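Local coordinates for naphthalene dioxygenase large subunit (Rhodococcus sp., PDB 2B1X), which is the large subunit of a Rieske non-heme iron oxygenase, joining a [2Fe-2S] Rieske domain to a catalytic domain that carries a single iron, at residues R64-D69 with G157-H162; R75-E80 with Y115-S120; A87-G92 with S138-R143. All blocks are in the same frame, centred on the assembly; numbering follows the deposited sequence.

All three contacts belong to the Rieske part of the chain, and their centres lie 15 to 19 Å apart. Contact 3 holds the iron-sulfur cluster through Cys88 and His90. Contact 2, its neighbour at about 15 Å between centres, joins two hairpin tips and touches it directly: Tyr115 OH lies 3.0 Å from Arg89 N, and Gly119 O lies 2.9 Å from Leu142 N, both probable hydrogen bonds. Contact 1, about 17 Å from contact 3 between centres, joins the sheet that carries the 75-80 hairpin of contact 2 to the sheet of strands 47-51, 154-158 and 147-151. Contacts 1 and 3 both reach the second subunit. The separate iron ion, held by His216, His221 and Asp372, belongs to none of them.

Contact 1: residues R64-D69 with G157-H162; sequences RYISED and GSLDPH
Ile66 and Leu159 meet in a small, buried, mostly apolar contact between two antiparallel sheets of the Rieske domain, where strand 60-66 of one sheet and strand 154-158 of the other come to their ends. Ile66 is the last residue of its strand and opens a type II' turn to Asp69, a tight two-residue beta hairpin closed by Ile66 N to Asp69 O at 3.0 Å and Asp69 N to Ile66 O at 2.8 Å. The Ile66 side chain leaves this hairpin end and slides past that of Leu159, the two running in opposite directions. Its CG2, anti to the backbone N, packs against Leu159 CD2 at 3.7 Å. The other branch is extended, with CD1 anti to CA (chi2 179°), and rests on the backbone at Gly157, 3.6 Å from Gly157 O, so the isoleucine tip meets the peptide itself. Val47, Leu49 and Met145 also pack on Ile66. Beyond the turn, the Asp69 carboxylate only grazes Leu159; its two oxygens accept hydrogen bonds from the backbone N atoms of Phe387 and Ala388 of the second subunit, so the hairpin end is also part of the subunit interface. On the other side the chain leaves strand 154-158 through an ST turn, in which Asp160 N donates to Ser158 OG at 3.1 Å, while His44 O is the second partner of that hydroxyl. An Asx turn follows, His162 N meeting Asp160 OD1 at 2.9 Å from above the carboxylate plane.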
loop_
_atom_site.group_PDB
_atom_site.type_symbol
_atom_site.label_atom_id
_atom_site.label_comp_id
_atom_site.label_asym_id
_atom_site.label_seq_id
_atom_site.Cartn_x
_atom_site.Cartn_y
_atom_site.Cartn_z
ATOM N N ARG A 64 7.929 -4.665 -22.917
ATOM C CA ARG A 64 7.139 -5.818 -22.495
ATOM C C ARG A 64 7.898 -6.675 -21.497
ATOM O O ARG A 64 9.066 -6.361 -21.196
ATOM C CB ARG A 64 6.654 -6.596 -23.720
ATOM C CG ARG A 64 5.799 -5.735 -24.640
ATOM C CD ARG A 64 4.365 -5.463 -24.090
ATOM N NE ARG A 64 3.683 -4.391 -24.800
ATOM C CZ ARG A 64 3.068 -4.521 -25.984
ATOM N NH1 ARG A 64 3.036 -5.696 -26.632
ATOM N NH2 ARG A 64 2.486 -3.470 -26.535
ATOM N N TYR A 65 7.274 -7.736 -20.972
ATOM C CA TYR A 65 7.826 -8.413 -19.783
ATOM C C TYR A 65 7.910 -9.925 -19.842
ATOM O O TYR A 65 7.079 -10.578 -20.495
ATOM C CB TYR A 65 6.962 -8.088 -18.545
ATOM C CG TYR A 65 6.922 -6.649 -18.246
ATOM C CD1 TYR A 65 6.101 -5.787 -18.946
ATOM C CD2 TYR A 65 7.779 -6.119 -17.271
ATOM C CE1 TYR A 65 6.099 -4.397 -18.667
ATOM C CE2 TYR A 65 7.754 -4.783 -16.968
ATOM C CZ TYR A 65 6.923 -3.921 -17.678
ATOM O OH TYR A 65 6.974 -2.572 -17.378
ATOM N N ILE A 66 8.882 -10.469 -19.128
ATOM C CA ILE A 66 8.757 -11.809 -18.576
ATOM C C ILE A 66 8.887 -11.641 -17.095
ATOM O O ILE A 66 9.973 -11.323 -16.582
ATOM C CB ILE A 66 9.784 -12.820 -19.173
ATOM C CG1 ILE A 66 9.637 -12.857 -20.719
ATOM C CG2 ILE A 66 9.566 -14.189 -18.567
ATOM C CD1 ILE A 66 10.599 -13.791 -21.479
ATOM N N SER A 67 7.757 -11.814 -16.405
ATOM C CA SER A 67 7.642 -11.487 -14.993
ATOM C C SER A 67 8.193 -10.082 -14.721
ATOM O O SER A 67 7.791 -9.162 -15.384
ATOM C CB SER A 67 8.255 -12.582 -14.103
ATOM O OG SER A 67 7.615 -13.830 -14.405
ATOM N N GLU A 68 9.093 -9.918 -13.756
ATOM C CA GLU A 68 9.628 -8.609 -13.429
ATOM C C GLU A 68 10.663 -8.151 -14.474
ATOM O O GLU A 68 11.114 -6.989 -14.442
ATOM C CB GLU A 68 10.300 -8.628 -12.019
ATOM C CG GLU A 68 9.364 -8.807 -10.814
ATOM C CD GLU A 68 8.939 -10.246 -10.583
ATOM O OE1 GLU A 68 9.542 -11.178 -11.141
ATOM O OE2 GLU A 68 7.971 -10.459 -9.830
ATOM N N ASP A 69 11.119 -9.037 -15.363
ATOM C CA ASP A 69 12.119 -8.589 -16.345
ATOM C C ASP A 69 11.484 -7.793 -17.468
ATOM O O ASP A 69 10.487 -8.222 -18.072
ATOM C CB ASP A 69 12.918 -9.726 -16.940
ATOM C CG ASP A 69 13.989 -10.209 -16.001
ATOM O OD1 ASP A 69 14.924 -9.421 -15.696
ATOM O OD2 ASP A 69 13.941 -11.356 -15.508
ATOM N N GLY A 157 9.273 -14.847 -26.242
ATOM C CA GLY A 157 10.612 -14.976 -25.714
ATOM C C GLY A 157 10.709 -15.997 -24.617
ATOM O O GLY A 157 9.717 -16.322 -23.914
ATOM N N SER A 158 11.898 -16.548 -24.479
ATOM C CA SER A 158 12.177 -17.463 -23.383
ATOM C C SER A 158 13.488 -17.041 -22.732
ATOM O O SER A 158 14.435 -16.612 -23.411
ATOM C CB SER A 158 12.236 -18.925 -23.858
ATOM O OG SER A 158 12.836 -19.733 -22.850
ATOM N N LEU A 159 13.535 -17.161 -21.415
ATOM C CA LEU A 159 14.746 -16.845 -20.663
ATOM C C LEU A 159 15.809 -17.954 -20.722
ATOM O O LEU A 159 16.937 -17.778 -20.219
ATOM C CB LEU A 159 14.355 -16.542 -19.209
ATOM C CG LEU A 159 14.248 -15.069 -18.807
ATOM C CD1 LEU A 159 14.232 -14.030 -19.972
ATOM C CD2 LEU A 159 13.158 -14.810 -17.772
ATOM N N ASP A 160 15.441 -19.095 -21.306
ATOM C CA ASP A 160 16.268 -20.297 -21.316
ATOM C C ASP A 160 16.958 -20.433 -22.687
ATOM O O ASP A 160 16.291 -20.593 -23.722
ATOM C CB ASP A 160 15.384 -21.511 -20.992
ATOM C CG ASP A 160 16.139 -22.839 -21.013
ATOM O OD1 ASP A 160 17.381 -22.880 -21.210
ATOM O OD2 ASP A 160 15.539 -23.902 -20.802
ATOM N N PRO A 161 18.279 -20.290 -22.708
ATOM C CA PRO A 161 19.031 -20.382 -23.962
ATOM C C PRO A 161 18.931 -21.764 -24.594
ATOM O O PRO A 161 19.113 -21.872 -25.810
ATOM C CB PRO A 161 20.481 -20.044 -23.540
ATOM C CG PRO A 161 20.518 -20.170 -22.113
ATOM C CD PRO A 161 19.148 -20.000 -21.561
ATOM N N HIS A 162 18.596 -22.779 -23.796
ATOM C CA HIS A 162 18.539 -24.172 -24.263
ATOM C C HIS A 162 17.100 -24.682 -24.451
ATOM O O HIS A 162 16.876 -25.882 -24.559
ATOM C CB HIS A 162 19.306 -25.093 -23.303
ATOM C CG HIS A 162 20.700 -24.641 -23.024
ATOM N ND1 HIS A 162 21.652 -24.518 -24.013
ATOM C CD2 HIS A 162 21.299 -24.251 -21.873
ATOM C CE1 HIS A 162 22.782 -24.087 -23.485
ATOM N NE2 HIS A 162 22.594 -23.911 -22.188
#

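Contact 2: residues R75-E80 with Y115-S120; sequences RDEGGE and YSNTGS
Asn117 lays its carboxamide across the side chain of Glu77, the two crossing at about a right angle, and grips that residue twice. Asn117 OD1 accepts the backbone N of Glu77 at 3.0 Å, a bent bond (142°) arriving from above the carbonyl plane. Asn117 ND2 gives a long bond of 3.3 Å to Glu77 OE2, which lies close to the amide plane and is met on its anti side; the Glu77 chain bends at chi2 (-77°) to carry CD toward the amide. A further bond from ND2 to Thr103 O helps fix the rotation of the amide. Next to this pair, Asp76 packs its CB 3.4 Å from Asn117 OD1. Asp76 OD1 is turned back into its own loop, where Gly78 N at 2.9 Å and Glu80 N at 3.0 Å reach it from opposite faces of the carboxylate. The bond from Gly78 N makes an Asx turn at Asp76, matched across the contact by an ST turn in which Thr118 N donates to Ser116 OG. OD2 of Asp76 forms a salt bridge with Arg82, which would offset its charge, and stays 3.6 Å from Thr118 OG1. What meets here is two beta-hairpin tips of one type, each a type I turn followed by a G1 beta bulge, with Gly79 and Gly119 at the bulges.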
loop_
_atom_site.group_PDB
_atom_site.type_symbol
_atom_site.label_atom_id
_atom_site.label_comp_id
_atom_site.label_asym_id
_atom_site.label_seq_id
_atom_site.Cartn_x
_atom_site.Cartn_y
_atom_site.Cartn_z
ATOM N N ARG A 75 11.789 -3.174 -33.842
ATOM C CA ARG A 75 12.240 -3.445 -35.199
ATOM C C ARG A 75 13.423 -2.515 -35.398
ATOM O O ARG A 75 13.284 -1.285 -35.300
ATOM C CB ARG A 75 11.139 -3.151 -36.227
ATOM C CG ARG A 75 11.467 -3.657 -37.668
ATOM C CD ARG A 75 10.326 -3.506 -38.656
ATOM N NE ARG A 75 9.081 -4.143 -38.218
ATOM C CZ ARG A 75 8.712 -5.400 -38.487
ATOM N NH1 ARG A 75 9.487 -6.208 -39.185
ATOM N NH2 ARG A 75 7.557 -5.846 -38.044
ATOM N N ASP A 76 14.596 -3.081 -35.652
ATOM C CA ASP A 76 15.802 -2.232 -35.654
ATOM C C ASP A 76 16.010 -1.539 -37.000
ATOM O O ASP A 76 15.194 -1.713 -37.933
ATOM C CB ASP A 76 17.057 -2.976 -35.142
ATOM C CG ASP A 76 17.592 -4.026 -36.111
ATOM O OD1 ASP A 76 17.219 -4.066 -37.323
ATOM O OD2 ASP A 76 18.405 -4.879 -35.713
ATOM N N GLU A 77 17.089 -0.766 -37.114
ATOM C CA GLU A 77 17.329 -0.001 -38.345
ATOM C C GLU A 77 17.631 -0.869 -39.589
ATOM O O GLU A 77 17.536 -0.380 -40.707
ATOM C CB GLU A 77 18.357 1.124 -38.128
ATOM C CG GLU A 77 17.918 2.137 -37.059
ATOM C CD GLU A 77 16.861 3.148 -37.528
ATOM O OE1 GLU A 77 17.201 4.013 -38.372
ATOM O OE2 GLU A 77 15.702 3.094 -37.051
ATOM N N GLY A 78 17.940 -2.153 -39.380
ATOM C CA GLY A 78 18.072 -3.126 -40.460
ATOM C C GLY A 78 16.825 -3.955 -40.719
ATOM O O GLY A 78 16.831 -4.819 -41.608
ATOM N N GLY A 79 15.754 -3.701 -39.959
ATOM C CA GLY A 79 14.484 -4.387 -40.159
ATOM C C GLY A 79 14.323 -5.678 -39.366
ATOM O O GLY A 79 13.350 -6.408 -39.561
ATOM N N GLU A 80 15.282 -5.966 -38.494
ATOM C CA GLU A 80 15.270 -7.183 -37.693
ATOM C C GLU A 80 14.508 -6.979 -36.376
ATOM O O GLU A 80 14.573 -5.909 -35.784
ATOM C CB GLU A 80 16.711 -7.616 -37.393
ATOM C CG GLU A 80 16.820 -9.016 -36.779
ATOM C CD GLU A 80 18.253 -9.487 -36.566
ATOM O OE1 GLU A 80 19.063 -9.441 -37.544
ATOM O OE2 GLU A 80 18.567 -9.908 -35.409
ATOM N N TYR A 115 23.162 3.290 -27.281
ATOM C CA TYR A 115 22.971 2.020 -27.955
ATOM C C TYR A 115 22.165 2.201 -29.236
ATOM O O TYR A 115 21.160 2.916 -29.248
ATOM C CB TYR A 115 22.272 1.005 -27.035
ATOM C CG TYR A 115 22.956 0.774 -25.663
ATOM C CD1 TYR A 115 22.700 1.618 -24.586
ATOM C CD2 TYR A 115 23.805 -0.318 -25.451
ATOM C CE1 TYR A 115 23.306 1.388 -23.335
ATOM C CE2 TYR A 115 24.379 -0.573 -24.229
ATOM C CZ TYR A 115 24.140 0.286 -23.170
ATOM O OH TYR A 115 24.721 0.043 -21.949
ATOM N N SER A 116 22.614 1.573 -30.323
ATOM C CA SER A 116 21.727 1.370 -31.484
ATOM C C SER A 116 20.504 0.568 -31.087
ATOM O O SER A 116 20.567 -0.233 -30.150
ATOM C CB SER A 116 22.488 0.636 -32.584
ATOM O OG SER A 116 21.696 0.487 -33.734
ATOM N N ASN A 117 19.392 0.730 -31.822
ATOM C CA ASN A 117 18.231 -0.145 -31.605
ATOM C C ASN A 117 18.519 -1.594 -32.030
ATOM O O ASN A 117 17.760 -2.519 -31.757
ATOM C CB ASN A 117 16.951 0.409 -32.266
ATOM C CG ASN A 117 17.123 0.709 -33.722
ATOM O OD1 ASN A 117 18.041 0.210 -34.389
ATOM N ND2 ASN A 117 16.228 1.541 -34.244
ATOM N N THR A 118 19.652 -1.756 -32.684
ATOM C CA THR A 118 20.287 -3.042 -32.925
ATOM C C THR A 118 20.707 -3.731 -31.586
ATOM O O THR A 118 20.847 -4.965 -31.491
ATOM C CB THR A 118 21.553 -2.666 -33.732
ATOM O OG1 THR A 118 21.429 -3.049 -35.105
ATOM C CG2 THR A 118 22.764 -3.326 -33.195
ATOM N N GLY A 119 20.939 -2.917 -30.561
ATOM C CA GLY A 119 21.484 -3.405 -29.282
ATOM C C GLY A 119 22.960 -3.073 -29.069
ATOM O O GLY A 119 23.471 -3.142 -27.941
ATOM N N SER A 120 23.666 -2.730 -30.147
ATOM C CA SER A 120 25.103 -2.445 -30.056
ATOM C C SER A 120 25.378 -1.153 -29.297
ATOM O O SER A 120 24.743 -0.120 -29.570
ATOM C CB SER A 120 25.740 -2.335 -31.449
ATOM O OG SER A 120 25.678 -3.578 -32.128
#

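Contact 3: residues A87-G92 with S138-R143; sequences ACRHRG and SDWNLR. With FES (Fe2/s2 (inorganic) cluster), chain H.
Arg89 sits between the two cluster ligands of the Rieske Cys-X-His motif and ties that loop to residues 138-143. Its chain bends at chi2 (-59°) and chi3 (-54°) to curl over the opposing backbone. NH1 donates a short, nearly straight bond to Asn141 O, 2.7 Å away, lying in both the guanidinium and the carbonyl planes. The flat group is wedged: Arg143 CG comes over one face and Trp140 CE3 over the opposite one, both offset toward the rim. Arg89 NH2 is 3.5 Å from that CE3, with the guanidinium and indole planes 53° apart, and forms a salt bridge with Glu392 of the second subunit. Trp140 O is buried against the Arg89 CG methylene and has no polar partner in the model. Farther along, one water donates to Ala87 O (2.7 Å) and accepts from Arg143 N (2.9 Å), bridging the backbones. On the cluster side, Cys88 SG binds FE2 at 2.3 Å and also accepts a hydrogen bond from His90 N, while His90 ND1 binds FE1 at 2.1 Å. Cys108 adds the second thiolate to FE2 and His111 the second imidazole to FE1, the two-cysteine, two-histidine site characteristic of a Rieske [2Fe-2S] domain.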
loop_
_atom_site.group_PDB
_atom_site.type_symbol
_atom_site.label_atom_id
_atom_site.label_comp_id
_atom_site.label_asym_id
_atom_site.label_seq_id
_atom_site.Cartn_x
_atom_site.Cartn_y
_atom_site.Cartn_z
ATOM N N ALA A 87 18.048 -2.515 -19.523
ATOM C CA ALA A 87 18.951 -2.309 -18.397
ATOM C C ALA A 87 20.296 -2.012 -18.988
ATOM O O ALA A 87 20.905 -2.887 -19.601
ATOM C CB ALA A 87 19.011 -3.567 -17.498
ATOM N N CYS A 88 20.758 -0.774 -18.813
ATOM C CA CYS A 88 22.076 -0.346 -19.248
ATOM C C CYS A 88 23.144 -1.259 -18.647
ATOM O O CYS A 88 23.024 -1.697 -17.496
ATOM C CB CYS A 88 22.313 1.109 -18.807
ATOM S SG CYS A 88 23.896 1.802 -19.370
ATOM N N ARG A 89 24.175 -1.561 -19.429
ATOM C CA ARG A 89 25.206 -2.510 -19.042
ATOM C C ARG A 89 26.176 -1.907 -18.029
ATOM O O ARG A 89 26.969 -2.618 -17.444
ATOM C CB ARG A 89 25.988 -2.966 -20.293
ATOM C CG ARG A 89 25.129 -3.775 -21.312
ATOM C CD ARG A 89 24.497 -5.047 -20.741
ATOM N NE ARG A 89 25.491 -5.921 -20.112
ATOM C CZ ARG A 89 26.246 -6.822 -20.757
ATOM N NH1 ARG A 89 26.161 -6.973 -22.084
ATOM N NH2 ARG A 89 27.115 -7.573 -20.073
ATOM N N HIS A 90 26.099 -0.594 -17.848
ATOM C CA HIS A 90 27.009 0.139 -16.984
ATOM C C HIS A 90 26.521 0.010 -15.539
ATOM O O HIS A 90 27.116 -0.765 -14.774
ATOM C CB HIS A 90 27.143 1.589 -17.464
ATOM C CG HIS A 90 28.073 2.424 -16.630
ATOM N ND1 HIS A 90 27.702 3.641 -16.101
ATOM C CD2 HIS A 90 29.349 2.212 -16.225
ATOM C CE1 HIS A 90 28.715 4.147 -15.417
ATOM N NE2 HIS A 90 29.722 3.295 -15.468
ATOM N N ARG A 91 25.426 0.706 -15.198
ATOM C CA ARG A 91 24.843 0.614 -13.850
ATOM C C ARG A 91 23.373 0.180 -13.849
ATOM O O ARG A 91 22.671 0.406 -12.860
ATOM C CB ARG A 91 25.023 1.946 -13.075
ATOM C CG ARG A 91 25.116 1.808 -11.528
ATOM C CD ARG A 91 26.432 1.186 -11.069
ATOM N NE ARG A 91 27.459 2.216 -11.107
ATOM C CZ ARG A 91 28.523 2.208 -11.902
ATOM N NH1 ARG A 91 28.756 1.160 -12.686
ATOM N NH2 ARG A 91 29.386 3.244 -11.865
ATOM N N GLY A 92 22.878 -0.370 -14.965
ATOM C CA GLY A 92 21.548 -0.992 -14.985
ATOM C C GLY A 92 20.334 -0.075 -15.157
ATOM O O GLY A 92 19.199 -0.522 -14.925
ATOM N N SER A 138 31.751 -3.891 -27.873
ATOM C CA SER A 138 30.975 -5.081 -28.264
ATOM C C SER A 138 30.800 -6.109 -27.131
ATOM O O SER A 138 29.978 -7.011 -27.237
ATOM C CB SER A 138 31.513 -5.757 -29.553
ATOM O OG SER A 138 32.914 -5.964 -29.507
ATOM N N ASP A 139 31.593 -5.992 -26.072
ATOM C CA ASP A 139 31.355 -6.781 -24.856
ATOM C C ASP A 139 30.231 -6.234 -23.970
ATOM O O ASP A 139 29.775 -6.907 -23.051
ATOM C CB ASP A 139 32.621 -6.914 -24.026
ATOM C CG ASP A 139 33.590 -7.924 -24.613
ATOM O OD1 ASP A 139 34.756 -8.002 -24.147
ATOM O OD2 ASP A 139 33.268 -8.680 -25.540
ATOM N N TRP A 140 29.784 -5.019 -24.255
ATOM C CA TRP A 140 28.759 -4.380 -23.433
ATOM C C TRP A 140 27.539 -3.894 -24.204
ATOM O O TRP A 140 26.979 -2.831 -23.875
ATOM C CB TRP A 140 29.393 -3.268 -22.590
ATOM C CG TRP A 140 30.586 -3.839 -21.856
ATOM C CD1 TRP A 140 31.878 -3.798 -22.255
ATOM C CD2 TRP A 140 30.565 -4.618 -20.646
ATOM N NE1 TRP A 140 32.672 -4.487 -21.373
ATOM C CE2 TRP A 140 31.893 -5.020 -20.387
ATOM C CE3 TRP A 140 29.549 -5.054 -19.779
ATOM C CZ2 TRP A 140 32.246 -5.776 -19.270
ATOM C CZ3 TRP A 140 29.904 -5.804 -18.654
ATOM C CH2 TRP A 140 31.236 -6.153 -18.413
ATOM N N ASN A 141 27.099 -4.702 -25.176
ATOM C CA ASN A 141 25.833 -4.487 -25.878
ATOM C C ASN A 141 24.684 -4.771 -24.915
ATOM O O ASN A 141 24.882 -5.438 -23.898
ATOM C CB ASN A 141 25.724 -5.404 -27.114
ATOM C CG ASN A 141 26.806 -5.090 -28.171
ATOM O OD1 ASN A 141 27.433 -4.020 -28.133
ATOM N ND2 ASN A 141 27.015 -6.024 -29.120
ATOM N N LEU A 142 23.493 -4.276 -25.231
ATOM C CA LEU A 142 22.313 -4.615 -24.433
ATOM C C LEU A 142 22.150 -6.127 -24.464
ATOM O O LEU A 142 22.367 -6.776 -25.520
ATOM C CB LEU A 142 21.058 -3.931 -25.016
ATOM C CG LEU A 142 21.015 -2.397 -24.922
ATOM C CD1 LEU A 142 19.744 -1.842 -25.603
ATOM C CD2 LEU A 142 21.120 -1.890 -23.480
ATOM N N ARG A 143 21.774 -6.696 -23.319
ATOM C CA ARG A 143 21.609 -8.158 -23.234
ATOM C C ARG A 143 20.399 -8.642 -24.020
ATOM O O ARG A 143 19.275 -8.218 -23.760
ATOM C CB ARG A 143 21.516 -8.646 -21.792
ATOM C CG ARG A 143 22.750 -8.347 -20.981
ATOM C CD ARG A 143 22.618 -8.769 -19.527
ATOM N NE ARG A 143 22.656 -10.231 -19.391
ATOM C CZ ARG A 143 22.142 -10.886 -18.370
ATOM N NH1 ARG A 143 21.540 -10.213 -17.398
ATOM N NH2 ARG A 143 22.242 -12.211 -18.314
HETATM FE FE1 FES H . 25.883 4.557 -16.541
HETATM FE FE2 FES H . 23.781 3.796 -18.153
HETATM S S1 FES H . 25.494 5.108 -18.682
HETATM S S2 FES H . 24.061 3.415 -15.964
HETATM O O HOH W 1 20.700 -5.044 -21.169
#